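Insecticidal crystal protein Cry7Cal (Bacillus thuringiensis, PDB 5ZI1) acts as a toxin against the locust Locusta migratoria manilensis, probably by binding receptors and forming pores in gut membranes, and is seen here as its three-domain toxic portion. Local coordinates at residues A[23-28]-A[230-235]; A[94-99]-A[111-116]; A[353-358]-A[379-384]; A[368-373]-A[442-447]. All blocks are in the same frame, centred on the assembly; numbering follows the deposited sequence. Where two conformers were deposited one is given.

Contact 1: A[23-28]-A[230-235]; sequences TFMGFA and LPLFPI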
loop_
_atom_site.group_PDB
_atom_site.type_symbol
_atom_site.label_atom_id
_atom_site.label_comp_id
_atom_site.label_asym_id
_atom_site.label_seq_id
_atom_site.Cartn_x
_atom_site.Cartn_y
_atom_site.Cartn_z
ATOM N N THR A 23 -8.607 8.814 4.001
ATOM C CA THR A 23 -9.677 9.723 3.609
ATOM C C THR A 23 -10.073 9.544 2.148
ATOM O O THR A 23 -11.261 9.447 1.831
ATOM C CB THR A 23 -9.245 11.154 3.889
ATOM O OG1 THR A 23 -8.722 11.216 5.214
ATOM C CG2 THR A 23 -10.410 12.110 3.737
ATOM N N PHE A 24 -9.097 9.496 1.243
ATOM C CA PHE A 24 -9.443 9.360 -0.166
ATOM C C PHE A 24 -9.970 7.970 -0.484
ATOM O O PHE A 24 -10.863 7.824 -1.323
ATOM C CB PHE A 24 -8.238 9.697 -1.039
ATOM C CG PHE A 24 -8.027 11.164 -1.201
ATOM C CD1 PHE A 24 -8.836 11.893 -2.060
ATOM C CD2 PHE A 24 -7.037 11.825 -0.486
ATOM C CE1 PHE A 24 -8.663 13.255 -2.210
ATOM C CE2 PHE A 24 -6.853 13.190 -0.630
ATOM C CZ PHE A 24 -7.666 13.906 -1.500
ATOM N N MET A 25 -9.438 6.936 0.172
ATOM C CA MET A 25 -10.001 5.600 -0.010
ATOM C C MET A 25 -11.435 5.534 0.507
ATOM O O MET A 25 -12.291 4.864 -0.088
ATOM C CB MET A 25 -9.141 4.548 0.698
ATOM C CG MET A 25 -7.710 4.465 0.231
ATOM S SD MET A 25 -6.891 2.948 0.788
ATOM C CE MET A 25 -7.911 1.677 0.068
ATOM N N GLY A 26 -11.715 6.211 1.624
ATOM C CA GLY A 26 -13.049 6.154 2.182
ATOM C C GLY A 26 -14.071 6.820 1.290
ATOM O O GLY A 26 -15.231 6.413 1.255
ATOM N N PHE A 27 -13.657 7.843 0.555
ATOM C CA PHE A 27 -14.540 8.582 -0.331
ATOM C C PHE A 27 -14.390 8.142 -1.793
ATOM O O PHE A 27 -14.859 8.838 -2.697
ATOM C CB PHE A 27 -14.265 10.084 -0.164
ATOM C CG PHE A 27 -15.305 10.989 -0.793
ATOM C CD1 PHE A 27 -16.432 11.375 -0.084
ATOM C CD2 PHE A 27 -15.136 11.490 -2.088
ATOM C CE1 PHE A 27 -17.374 12.222 -0.663
ATOM C CE2 PHE A 27 -16.074 12.324 -2.669
ATOM C CZ PHE A 27 -17.195 12.694 -1.957
ATOM N N ALA A 28 -13.758 6.999 -2.050
ATOM C CA ALA A 28 -13.484 6.610 -3.425
ATOM C C ALA A 28 -14.796 6.343 -4.150
ATOM O O ALA A 28 -15.619 5.543 -3.684
ATOM C CB ALA A 28 -12.585 5.378 -3.468
ATOM N N LEU A 230 -1.365 5.903 -5.712
ATOM C CA LEU A 230 -1.467 5.611 -7.147
ATOM C C LEU A 230 -2.647 4.716 -7.525
ATOM O O LEU A 230 -3.207 4.895 -8.613
ATOM C CB LEU A 230 -0.166 4.990 -7.667
ATOM C CG LEU A 230 1.076 5.867 -7.458
ATOM C CD1 LEU A 230 2.330 5.216 -8.005
ATOM C CD2 LEU A 230 0.888 7.245 -8.069
ATOM N N PRO A 231 -3.077 3.762 -6.689
ATOM C CA PRO A 231 -4.293 3.002 -7.048
ATOM C C PRO A 231 -5.541 3.864 -7.123
ATOM O O PRO A 231 -6.491 3.501 -7.818
ATOM C CB PRO A 231 -4.404 1.954 -5.935
ATOM C CG PRO A 231 -3.033 1.865 -5.348
ATOM C CD PRO A 231 -2.423 3.211 -5.486
ATOM N N LEU A 232 -5.578 4.996 -6.428
ATOM C CA LEU A 232 -6.760 5.841 -6.474
ATOM C C LEU A 232 -6.872 6.608 -7.778
ATOM O O LEU A 232 -7.992 6.927 -8.196
ATOM C CB LEU A 232 -6.744 6.818 -5.306
ATOM C CG LEU A 232 -6.881 6.113 -3.956
ATOM C CD1 LEU A 232 -6.455 7.017 -2.814
ATOM C CD2 LEU A 232 -8.309 5.678 -3.785
ATOM N N PHE A 233 -5.741 6.928 -8.411
ATOM C CA PHE A 233 -5.748 7.791 -9.592
ATOM C C PHE A 233 -6.750 7.358 -10.661
ATOM O O PHE A 233 -7.579 8.190 -11.058
ATOM C CB PHE A 233 -4.323 7.896 -10.165
ATOM C CG PHE A 233 -3.377 8.740 -9.316
ATOM C CD1 PHE A 233 -3.778 9.243 -8.091
ATOM C CD2 PHE A 233 -2.098 9.028 -9.761
ATOM C CE1 PHE A 233 -2.918 10.003 -7.325
ATOM C CE2 PHE A 233 -1.242 9.799 -9.017
ATOM C CZ PHE A 233 -1.643 10.282 -7.790
ATOM N N PRO A 234 -6.772 6.107 -11.128
ATOM C CA PRO A 234 -7.819 5.723 -12.090
ATOM C C PRO A 234 -9.230 5.756 -11.511
ATOM O O PRO A 234 -10.184 5.913 -12.277
ATOM C CB PRO A 234 -7.427 4.291 -12.494
ATOM C CG PRO A 234 -6.054 4.066 -11.930
ATOM C CD PRO A 234 -5.965 4.940 -10.735
ATOM N N ILE A 235 -9.409 5.607 -10.191
ATOM C CA ILE A 235 -10.760 5.662 -9.643
ATOM C C ILE A 235 -11.348 7.073 -9.711
ATOM O O ILE A 235 -12.573 7.232 -9.674
ATOM C CB ILE A 235 -10.751 5.082 -8.214
ATOM C CG1 ILE A 235 -10.483 3.583 -8.302
ATOM C CG2 ILE A 235 -12.071 5.316 -7.488
ATOM C CD1 ILE A 235 -9.983 3.011 -7.071
#
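Leu232 and Ile235, the two residues that meet segment 23-28, are tied to each other by a short but weak backbone bond, Ile235 N to Leu232 O at 2.8 Å. Both side chains point toward the end of helix 13-26, where the contact itself is wholly apolar. The fork of Leu232 does most of the touching. Its CD1 meets Phe24 CB at 3.7 Å, while the ring of Phe24 leads off toward Asn149 and Leu150 of helix 141-165. The same methyl lies 4.2 Å from Met25 CG, the two side chains crossing at about a right angle. The other branch, Leu232 CD2, rests against the backbone at Met25 CA and reaches Ala28 CB at 4.3 Å. Ala28 CB is shared, since Ile235 CG2 comes to 4.1 Å from it; CG2 stands anti to the backbone N, with chi1 of -69° for CG1. Met25 and Ile235 both also touch Thr247 in a loop. The contact thus illustrates a general principle: two segments some 200 residues apart are joined through the fit and burial of methyl and methylene groups, without a directional polar bond between them.

Contact 2: A[94-99]-A[111-116]; sequences TSALEA and LLVYER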
loop_
_atom_site.group_PDB
_atom_site.type_symbol
_atom_site.label_atom_id
_atom_site.label_comp_id
_atom_site.label_asym_id
_atom_site.label_seq_id
_atom_site.Cartn_x
_atom_site.Cartn_y
_atom_site.Cartn_z
ATOM N N THR A 94 -13.892 25.541 -3.033
ATOM C CA THR A 94 -14.864 24.884 -2.154
ATOM C C THR A 94 -15.916 25.875 -1.676
ATOM O O THR A 94 -17.117 25.572 -1.656
ATOM C CB THR A 94 -14.166 24.245 -0.952
ATOM O OG1 THR A 94 -13.594 25.275 -0.138
ATOM C CG2 THR A 94 -13.054 23.339 -1.393
ATOM N N SER A 95 -15.482 27.083 -1.325
ATOM C CA SER A 95 -16.423 28.123 -0.929
ATOM C C SER A 95 -17.422 28.433 -2.044
ATOM O O SER A 95 -18.616 28.610 -1.776
ATOM C CB SER A 95 -15.650 29.371 -0.517
ATOM O OG SER A 95 -16.522 30.427 -0.175
ATOM N N ALA A 96 -16.965 28.494 -3.305
ATOM C CA ALA A 96 -17.907 28.730 -4.398
ATOM C C ALA A 96 -18.728 27.493 -4.698
ATOM O O ALA A 96 -19.902 27.608 -5.077
ATOM C CB ALA A 96 -17.190 29.182 -5.673
ATOM N N LEU A 97 -18.131 26.307 -4.549
ATOM C CA LEU A 97 -18.911 25.081 -4.694
ATOM C C LEU A 97 -20.030 25.020 -3.659
ATOM O O LEU A 97 -21.130 24.539 -3.947
ATOM C CB LEU A 97 -17.997 23.864 -4.582
ATOM C CG LEU A 97 -18.645 22.531 -4.961
ATOM C CD1 LEU A 97 -19.301 22.619 -6.340
ATOM C CD2 LEU A 97 -17.599 21.426 -4.927
ATOM N N GLU A 98 -19.773 25.529 -2.455
ATOM C CA GLU A 98 -20.789 25.495 -1.411
ATOM C C GLU A 98 -21.897 26.499 -1.692
ATOM O O GLU A 98 -23.082 26.174 -1.559
ATOM C CB GLU A 98 -20.146 25.759 -0.053
ATOM C CG GLU A 98 -20.998 25.319 1.114
ATOM C CD GLU A 98 -20.199 25.247 2.403
ATOM O OE1 GLU A 98 -20.748 24.731 3.399
ATOM O OE2 GLU A 98 -19.022 25.699 2.408
ATOM N N ALA A 99 -21.532 27.721 -2.087
ATOM C CA ALA A 99 -22.536 28.729 -2.422
ATOM C C ALA A 99 -23.443 28.258 -3.549
ATOM O O ALA A 99 -24.644 28.541 -3.547
ATOM C CB ALA A 99 -21.864 30.047 -2.801
ATOM N N LEU A 111 -22.001 30.621 -12.591
ATOM C CA LEU A 111 -20.844 31.269 -13.189
ATOM C C LEU A 111 -19.668 31.245 -12.235
ATOM O O LEU A 111 -18.575 30.819 -12.618
ATOM C CB LEU A 111 -21.175 32.702 -13.587
ATOM C CG LEU A 111 -21.746 32.865 -14.994
ATOM C CD1 LEU A 111 -22.680 31.723 -15.411
ATOM C CD2 LEU A 111 -22.451 34.202 -15.107
ATOM N N LEU A 112 -19.909 31.595 -10.956
ATOM C CA LEU A 112 -18.829 31.795 -9.992
ATOM C C LEU A 112 -18.071 30.508 -9.708
ATOM O O LEU A 112 -16.845 30.529 -9.578
ATOM C CB LEU A 112 -19.371 32.384 -8.686
ATOM C CG LEU A 112 -19.589 33.896 -8.735
ATOM C CD1 LEU A 112 -20.464 34.319 -7.574
ATOM C CD2 LEU A 112 -18.253 34.641 -8.712
ATOM N N VAL A 113 -18.765 29.375 -9.613
ATOM C CA VAL A 113 -18.029 28.159 -9.298
ATOM C C VAL A 113 -17.319 27.632 -10.538
ATOM O O VAL A 113 -16.201 27.113 -10.423
ATOM C CB VAL A 113 -18.936 27.102 -8.632
ATOM C CG1 VAL A 113 -20.086 26.677 -9.553
ATOM C CG2 VAL A 113 -18.111 25.910 -8.191
ATOM N N TYR A 114 -17.914 27.811 -11.726
ATOM C CA TYR A 114 -17.206 27.517 -12.971
ATOM C C TYR A 114 -15.887 28.271 -13.061
ATOM O O TYR A 114 -14.851 27.670 -13.402
ATOM C CB TYR A 114 -18.066 27.829 -14.185
ATOM C CG TYR A 114 -17.313 27.714 -15.504
ATOM C CD1 TYR A 114 -17.282 26.514 -16.190
ATOM C CD2 TYR A 114 -16.647 28.790 -16.066
ATOM C CE1 TYR A 114 -16.596 26.376 -17.370
ATOM C CE2 TYR A 114 -15.960 28.660 -17.255
ATOM C CZ TYR A 114 -15.950 27.456 -17.913
ATOM O OH TYR A 114 -15.280 27.320 -19.118
ATOM N N GLU A 115 -15.897 29.581 -12.783
ATOM C CA GLU A 115 -14.674 30.376 -12.859
ATOM C C GLU A 115 -13.611 29.922 -11.882
ATOM O O GLU A 115 -12.446 29.857 -12.247
ATOM C CB GLU A 115 -15.039 31.825 -12.581
ATOM C CG GLU A 115 -13.908 32.814 -12.847
ATOM C CD GLU A 115 -13.518 33.588 -11.609
ATOM O OE1 GLU A 115 -12.712 33.050 -10.825
ATOM O OE2 GLU A 115 -14.019 34.718 -11.423
ATOM N N ARG A 116 -13.978 29.706 -10.605
ATOM C CA ARG A 116 -13.006 29.199 -9.642
ATOM C C ARG A 116 -12.469 27.843 -10.054
ATOM O O ARG A 116 -11.293 27.547 -9.797
ATOM C CB ARG A 116 -13.592 29.118 -8.234
ATOM C CG ARG A 116 -14.209 30.411 -7.782
ATOM C CD ARG A 116 -13.186 31.248 -7.023
ATOM N NE ARG A 116 -13.826 32.464 -6.528
ATOM C CZ ARG A 116 -13.883 33.609 -7.200
ATOM N NH1 ARG A 116 -13.310 33.710 -8.403
ATOM N NH2 ARG A 116 -14.508 34.642 -6.667
#
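Helices 94-99 and 111-116 run nearly antiparallel, their axes 8.5 Å apart at an angle of 156°, with Ala96 and Val113 facing each other at a CA to CA distance of only 4.9 Å. The smallness of Ala96 is what admits so near an approach. Its CB points into the neighbouring helix and is met by Val113 CB at 4.0 Å. Arg116 touches the same methyl with its CG, 3.9 Å from Ala96 CB, so the apolar stem of the arginine does the packing. Val113 presses in return on the opposing backbone. Its CB lies 3.7 Å from Ala96 O, and its CG2 comes equally near Leu97 N, at 3.7 Å. CG2 is anti to Val113 N, which leaves CG1 between the backbone N and the carbonyl carbon (chi1 61°). Leu97 flanks this pair: its CD1 touches Val113 CG2 at 4.0 Å, the two side chains meeting at a slant. Beyond them Trp165 of helix 141-165 packs on both Leu97 and Val113, and Ile36 of helix 33-47 also touches Leu97. A small side chain and a branched one, each packed close to the opposite backbone, join two successive helices. This is a helical hairpin, formed by helices 73-101 and 107-127, within the all-helical bundle that is the N-terminal domain of three-domain delta-endotoxins.

Contact 3: A[353-358]-A[379-384]; sequences DIYQTY and YGINSS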
loop_
_atom_site.group_PDB
_atom_site.type_symbol
_atom_site.label_atom_id
_atom_site.label_comp_id
_atom_site.label_asym_id
_atom_site.label_seq_id
_atom_site.Cartn_x
_atom_site.Cartn_y
_atom_site.Cartn_z
ATOM N N ASP A 353 -6.178 -8.766 14.640
ATOM C CA ASP A 353 -5.306 -7.750 14.072
ATOM C C ASP A 353 -4.312 -7.369 15.152
ATOM O O ASP A 353 -4.682 -6.726 16.135
ATOM C CB ASP A 353 -6.072 -6.516 13.612
ATOM C CG ASP A 353 -6.636 -6.664 12.240
ATOM O OD1 ASP A 353 -6.359 -7.697 11.571
ATOM O OD2 ASP A 353 -7.360 -5.729 11.844
ATOM N N ILE A 354 -3.058 -7.766 14.970
ATOM C CA ILE A 354 -1.970 -7.236 15.781
ATOM C C ILE A 354 -1.613 -5.872 15.209
ATOM O O ILE A 354 -1.017 -5.781 14.136
ATOM C CB ILE A 354 -0.757 -8.165 15.783
ATOM C CG1 ILE A 354 -1.183 -9.576 16.191
ATOM C CG2 ILE A 354 0.376 -7.556 16.674
ATOM C CD1 ILE A 354 -1.838 -9.647 17.584
ATOM N N TYR A 355 -1.983 -4.813 15.927
ATOM C CA TYR A 355 -1.778 -3.436 15.518
ATOM C C TYR A 355 -0.532 -2.796 16.123
ATOM O O TYR A 355 -0.221 -1.647 15.783
ATOM C CB TYR A 355 -3.009 -2.606 15.899
ATOM C CG TYR A 355 -3.297 -2.592 17.396
ATOM C CD1 TYR A 355 -2.657 -1.686 18.238
ATOM C CD2 TYR A 355 -4.208 -3.485 17.968
ATOM C CE1 TYR A 355 -2.900 -1.667 19.601
ATOM C CE2 TYR A 355 -4.466 -3.465 19.335
ATOM C CZ TYR A 355 -3.799 -2.551 20.145
ATOM O OH TYR A 355 -4.040 -2.503 21.494
ATOM N N GLN A 356 0.185 -3.491 17.009
ATOM C CA GLN A 356 1.358 -2.898 17.643
ATOM C C GLN A 356 2.241 -3.992 18.213
ATOM O O GLN A 356 1.746 -5.022 18.674
ATOM C CB GLN A 356 0.954 -1.929 18.757
ATOM C CG GLN A 356 2.111 -1.190 19.360
ATOM C CD GLN A 356 1.697 -0.278 20.492
ATOM O OE1 GLN A 356 1.850 0.941 20.394
ATOM N NE2 GLN A 356 1.186 -0.861 21.581
ATOM N N THR A 357 3.553 -3.758 18.189
ATOM C CA THR A 357 4.511 -4.634 18.853
ATOM C C THR A 357 5.469 -3.801 19.691
ATOM O O THR A 357 5.674 -2.608 19.446
ATOM C CB THR A 357 5.319 -5.495 17.864
ATOM O OG1 THR A 357 6.094 -4.645 17.008
ATOM C CG2 THR A 357 4.386 -6.355 17.002
ATOM N N TYR A 358 6.040 -4.452 20.708
ATOM C CA TYR A 358 7.061 -3.882 21.578
ATOM C C TYR A 358 8.164 -4.914 21.689
ATOM O O TYR A 358 7.882 -6.106 21.860
ATOM C CB TYR A 358 6.494 -3.527 22.960
ATOM C CG TYR A 358 7.535 -3.171 24.026
ATOM C CD1 TYR A 358 8.149 -1.918 24.050
ATOM C CD2 TYR A 358 7.897 -4.093 25.001
ATOM C CE1 TYR A 358 9.093 -1.598 24.995
ATOM C CE2 TYR A 358 8.843 -3.776 25.976
ATOM C CZ TYR A 358 9.431 -2.529 25.967
ATOM O OH TYR A 358 10.360 -2.219 26.931
ATOM N N TYR A 379 0.287 -6.602 20.607
ATOM C CA TYR A 379 -0.997 -6.005 20.957
ATOM C C TYR A 379 -2.001 -6.309 19.849
ATOM O O TYR A 379 -1.774 -5.947 18.683
ATOM C CB TYR A 379 -0.877 -4.495 21.136
ATOM C CG TYR A 379 0.083 -4.022 22.202
ATOM C CD1 TYR A 379 1.463 -4.082 22.006
ATOM C CD2 TYR A 379 -0.387 -3.459 23.384
ATOM C CE1 TYR A 379 2.348 -3.622 22.969
ATOM C CE2 TYR A 379 0.499 -2.994 24.363
ATOM C CZ TYR A 379 1.863 -3.079 24.151
ATOM O OH TYR A 379 2.751 -2.618 25.115
ATOM N N GLY A 380 -3.128 -6.923 20.220
ATOM C CA GLY A 380 -4.086 -7.396 19.247
ATOM C C GLY A 380 -5.505 -6.963 19.564
ATOM O O GLY A 380 -5.826 -6.552 20.678
ATOM N N ILE A 381 -6.361 -7.066 18.551
ATOM C CA ILE A 381 -7.788 -6.796 18.709
ATOM C C ILE A 381 -8.529 -7.718 17.765
ATOM O O ILE A 381 -8.123 -7.894 16.614
ATOM C CB ILE A 381 -8.130 -5.312 18.437
ATOM C CG1 ILE A 381 -9.599 -5.035 18.775
ATOM C CG2 ILE A 381 -7.777 -4.895 16.972
ATOM C CD1 ILE A 381 -10.030 -3.576 18.628
ATOM N N ASN A 382 -9.604 -8.324 18.236
ATOM C CA ASN A 382 -10.288 -9.294 17.390
ATOM C C ASN A 382 -11.617 -8.731 16.903
ATOM O O ASN A 382 -12.021 -7.623 17.265
ATOM C CB ASN A 382 -10.462 -10.645 18.108
ATOM C CG ASN A 382 -11.552 -10.645 19.194
ATOM O OD1 ASN A 382 -12.276 -9.667 19.409
ATOM N ND2 ASN A 382 -11.668 -11.781 19.883
ATOM N N SER A 383 -12.300 -9.531 16.080
ATOM C CA SER A 383 -13.515 -9.082 15.407
ATOM C C SER A 383 -14.595 -8.626 16.379
ATOM O O SER A 383 -15.481 -7.857 15.984
ATOM C CB SER A 383 -14.047 -10.204 14.531
ATOM O OG SER A 383 -13.429 -11.421 14.912
ATOM N N SER A 384 -14.541 -9.069 17.636
ATOM C CA SER A 384 -15.470 -8.608 18.655
ATOM C C SER A 384 -15.028 -7.317 19.326
ATOM O O SER A 384 -15.718 -6.853 20.238
ATOM C CB SER A 384 -15.661 -9.696 19.709
ATOM O OG SER A 384 -15.859 -10.959 19.090
#
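Asp353 and Ile381 form a hydrogen-bonded pair in an antiparallel beta hairpin, interrupted farther on by a classic bulge; its sheet, of strand order 3-2-1-4, is a Greek key of the beta-prism domain. Asp353 N reaches Ile381 O at 2.9 Å, and Ile381 N answers to Asp353 O. The carboxylate turns elsewhere, to Arg431 through a salt bridge and to Tyr428 OH. Ile354 faces Gly380, whose lack of a side chain lets Ile354 CD1 settle 3.6 Å from Gly380 CA. At Tyr355 the register slips: Tyr355 N bonds to Tyr379 O at 3.0 Å, and Gln356, the second bulge residue, also faces Tyr379. With CG between the backbone N and the carbonyl carbon (chi1 60°), the Tyr355 ring lies by Tyr379, whose CB sits over one face, 4.0 Å from the centroid, a CH-pi contact; Gly380 O is at the ring edge. Gln356 O takes the N-H of Tyr379 at 2.9 Å in a fairly straight bond. The Gln356 side chain runs beside Tyr379, pointing the same way, and puts NE2 3.1 Å above the ring plane, over its centre. The amide and ring planes are 76° apart, and OE1 is held by Ser409 OG. Tyr358 finally brings its CB to the edge of the Tyr379 ring, 4.1 Å from CE1.

Contact 4: A[368-373]-A[442-447]; sequences TWYQAV and TGSGTI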
loop_
_atom_site.group_PDB
_atom_site.type_symbol
_atom_site.label_atom_id
_atom_site.label_comp_id
_atom_site.label_asym_id
_atom_site.label_seq_id
_atom_site.Cartn_x
_atom_site.Cartn_y
_atom_site.Cartn_z
ATOM N N THR A 368 32.524 -14.248 20.411
ATOM C CA THR A 368 31.634 -14.326 19.265
ATOM C C THR A 368 30.635 -13.184 19.377
ATOM O O THR A 368 30.650 -12.415 20.341
ATOM C CB THR A 368 30.927 -15.681 19.179
ATOM O OG1 THR A 368 30.213 -15.756 17.941
ATOM C CG2 THR A 368 29.956 -15.864 20.337
ATOM N N TRP A 369 29.762 -13.063 18.376
ATOM C CA TRP A 369 28.903 -11.893 18.221
ATOM C C TRP A 369 27.450 -12.358 18.253
ATOM O O TRP A 369 26.969 -12.977 17.298
ATOM C CB TRP A 369 29.259 -11.162 16.927
ATOM C CG TRP A 369 28.699 -9.787 16.797
ATOM C CD1 TRP A 369 27.790 -9.191 17.618
ATOM C CD2 TRP A 369 29.012 -8.827 15.773
ATOM N NE1 TRP A 369 27.516 -7.918 17.171
ATOM C CE2 TRP A 369 28.249 -7.674 16.036
ATOM C CE3 TRP A 369 29.859 -8.833 14.660
ATOM C CZ2 TRP A 369 28.307 -6.536 15.224
ATOM C CZ3 TRP A 369 29.922 -7.696 13.859
ATOM C CH2 TRP A 369 29.155 -6.566 14.148
ATOM N N TYR A 370 26.763 -12.092 19.361
ATOM C CA TYR A 370 25.386 -12.511 19.577
ATOM C C TYR A 370 24.419 -11.377 19.269
ATOM O O TYR A 370 24.704 -10.207 19.531
ATOM C CB TYR A 370 25.165 -12.969 21.029
ATOM C CG TYR A 370 25.885 -14.249 21.405
ATOM C CD1 TYR A 370 25.569 -15.450 20.784
ATOM C CD2 TYR A 370 26.869 -14.258 22.398
ATOM C CE1 TYR A 370 26.214 -16.620 21.121
ATOM C CE2 TYR A 370 27.517 -15.419 22.746
ATOM C CZ TYR A 370 27.188 -16.601 22.109
ATOM O OH TYR A 370 27.828 -17.772 22.448
ATOM N N GLN A 371 23.254 -11.732 18.729
ATOM C CA GLN A 371 22.155 -10.789 18.567
ATOM C C GLN A 371 20.964 -11.350 19.319
ATOM O O GLN A 371 20.661 -12.544 19.205
ATOM C CB GLN A 371 21.813 -10.565 17.090
ATOM C CG GLN A 371 23.016 -10.511 16.199
ATOM C CD GLN A 371 23.746 -9.182 16.246
ATOM O OE1 GLN A 371 23.218 -8.158 16.708
ATOM N NE2 GLN A 371 24.969 -9.186 15.748
ATOM N N ALA A 372 20.296 -10.502 20.095
ATOM C CA ALA A 372 19.312 -10.991 21.048
ATOM C C ALA A 372 18.035 -10.173 20.962
ATOM O O ALA A 372 18.078 -8.937 20.953
ATOM C CB ALA A 372 19.882 -10.954 22.481
ATOM N N VAL A 373 16.905 -10.870 20.905
ATOM C CA VAL A 373 15.592 -10.273 21.130
ATOM C C VAL A 373 14.937 -11.038 22.278
ATOM O O VAL A 373 14.143 -11.965 22.044
ATOM C CB VAL A 373 14.732 -10.306 19.855
ATOM C CG1 VAL A 373 13.377 -9.684 20.138
ATOM C CG2 VAL A 373 15.462 -9.578 18.689
ATOM N N THR A 442 28.005 -13.183 10.302
ATOM C CA THR A 442 28.777 -13.787 11.379
ATOM C C THR A 442 27.930 -13.926 12.646
ATOM O O THR A 442 26.933 -13.225 12.839
ATOM C CB THR A 442 30.031 -12.956 11.674
ATOM O OG1 THR A 442 30.990 -13.763 12.363
ATOM C CG2 THR A 442 29.684 -11.758 12.531
ATOM N N GLY A 443 28.350 -14.840 13.519
ATOM C CA GLY A 443 27.745 -14.923 14.831
ATOM C C GLY A 443 26.499 -15.776 14.951
ATOM O O GLY A 443 26.324 -16.760 14.227
ATOM N N SER A 444 25.623 -15.386 15.878
ATOM C CA SER A 444 24.542 -16.221 16.380
ATOM C C SER A 444 23.427 -15.311 16.852
ATOM O O SER A 444 23.678 -14.169 17.256
ATOM C CB SER A 444 24.998 -17.107 17.556
ATOM O OG SER A 444 24.830 -18.490 17.282
ATOM N N GLY A 445 22.200 -15.837 16.833
ATOM C CA GLY A 445 21.022 -15.095 17.251
ATOM C C GLY A 445 20.255 -14.505 16.081
ATOM O O GLY A 445 20.867 -14.041 15.122
ATOM N N THR A 446 18.923 -14.517 16.135
ATOM C CA THR A 446 18.098 -13.990 15.052
ATOM C C THR A 446 17.926 -12.482 15.193
ATOM O O THR A 446 17.525 -11.992 16.255
ATOM C CB THR A 446 16.715 -14.657 15.057
ATOM O OG1 THR A 446 16.836 -16.077 14.881
ATOM C CG2 THR A 446 15.833 -14.075 13.973
ATOM N N ILE A 447 18.199 -11.748 14.116
ATOM C CA ILE A 447 17.718 -10.373 13.983
ATOM C C ILE A 447 16.412 -10.409 13.196
ATOM O O ILE A 447 16.442 -10.497 11.959
ATOM C CB ILE A 447 18.744 -9.475 13.280
ATOM C CG1 ILE A 447 20.079 -9.480 14.027
ATOM C CG2 ILE A 447 18.231 -8.056 13.194
ATOM C CD1 ILE A 447 21.122 -8.649 13.326
HETATM O O HOH W 1 25.821 -11.692 15.057
HETATM O O HOH W 2 18.143 -13.332 18.868
#
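Tyr370 and Ser444 make a single beta bridge, by which the loop 442-447 lies along the start of strand 369-382 in the beta-prism domain. Two backbone hydrogen bonds carry it: Ser444 N gives to Trp369 O at 3.1 Å, and Gln371 N gives to Ser444 O at 2.9 Å, in the carbonyl plane. CA-H...O contacts supplement them. The two glycines, having no CB, bring their own CA atoms close to carbonyls: Gly443 CA approaches Trp369 O, and Gly445 CA approaches Gln371 O, both at 3.2 Å. Water extends the polar link. Water 1 donates to Trp369 O and Thr442 O and accepts from Gln371 NE2 at 2.7 Å, so Trp369 O receives two hydrogen bonds, one from Ser444 N and one from the water. Water 2 donates to Gln371 O and Thr446 O, joining the two segments beyond their last direct N-H...O bond. Apolar contacts fill in the sides. Ser444 CB touches the Tyr370 ring at CD1, and Thr442 CG2 meets Trp369 CE3 at 3.6 Å, these two side chains crossing at about a right angle. Gln371 packs its methylenes on Ile447, with CB 3.7 Å from CG1, and Trp271 touches both residues. A bend in Gln371 (chi2 -78°) places CD near Ile447 CD1, and the amide extends until NE2 stands 3.1 Å above the Trp369 ring plane, offset toward its rim.

Overall arrangement
From the N terminus, helix 13-26 enters contact 1, whose loop closes only at 230-235 and encloses most of the helical domain. Contact 2 is nested inside it, a short-range closure between successive helices, its centre about 24 Å from that of contact 1. The chain then enters the beta-prism domain, where contact 3 opens after contact 1 has closed. Contacts 3 and 4 cross: 368-373 falls between 353-358 and 379-384, and its partner 442-447 comes after both. Strand 369-382 serves both, so the hairpin is tied to the later loop. Contacts 2 and 4, about 63 Å apart between centres, lie on opposite sides of the chain's centre.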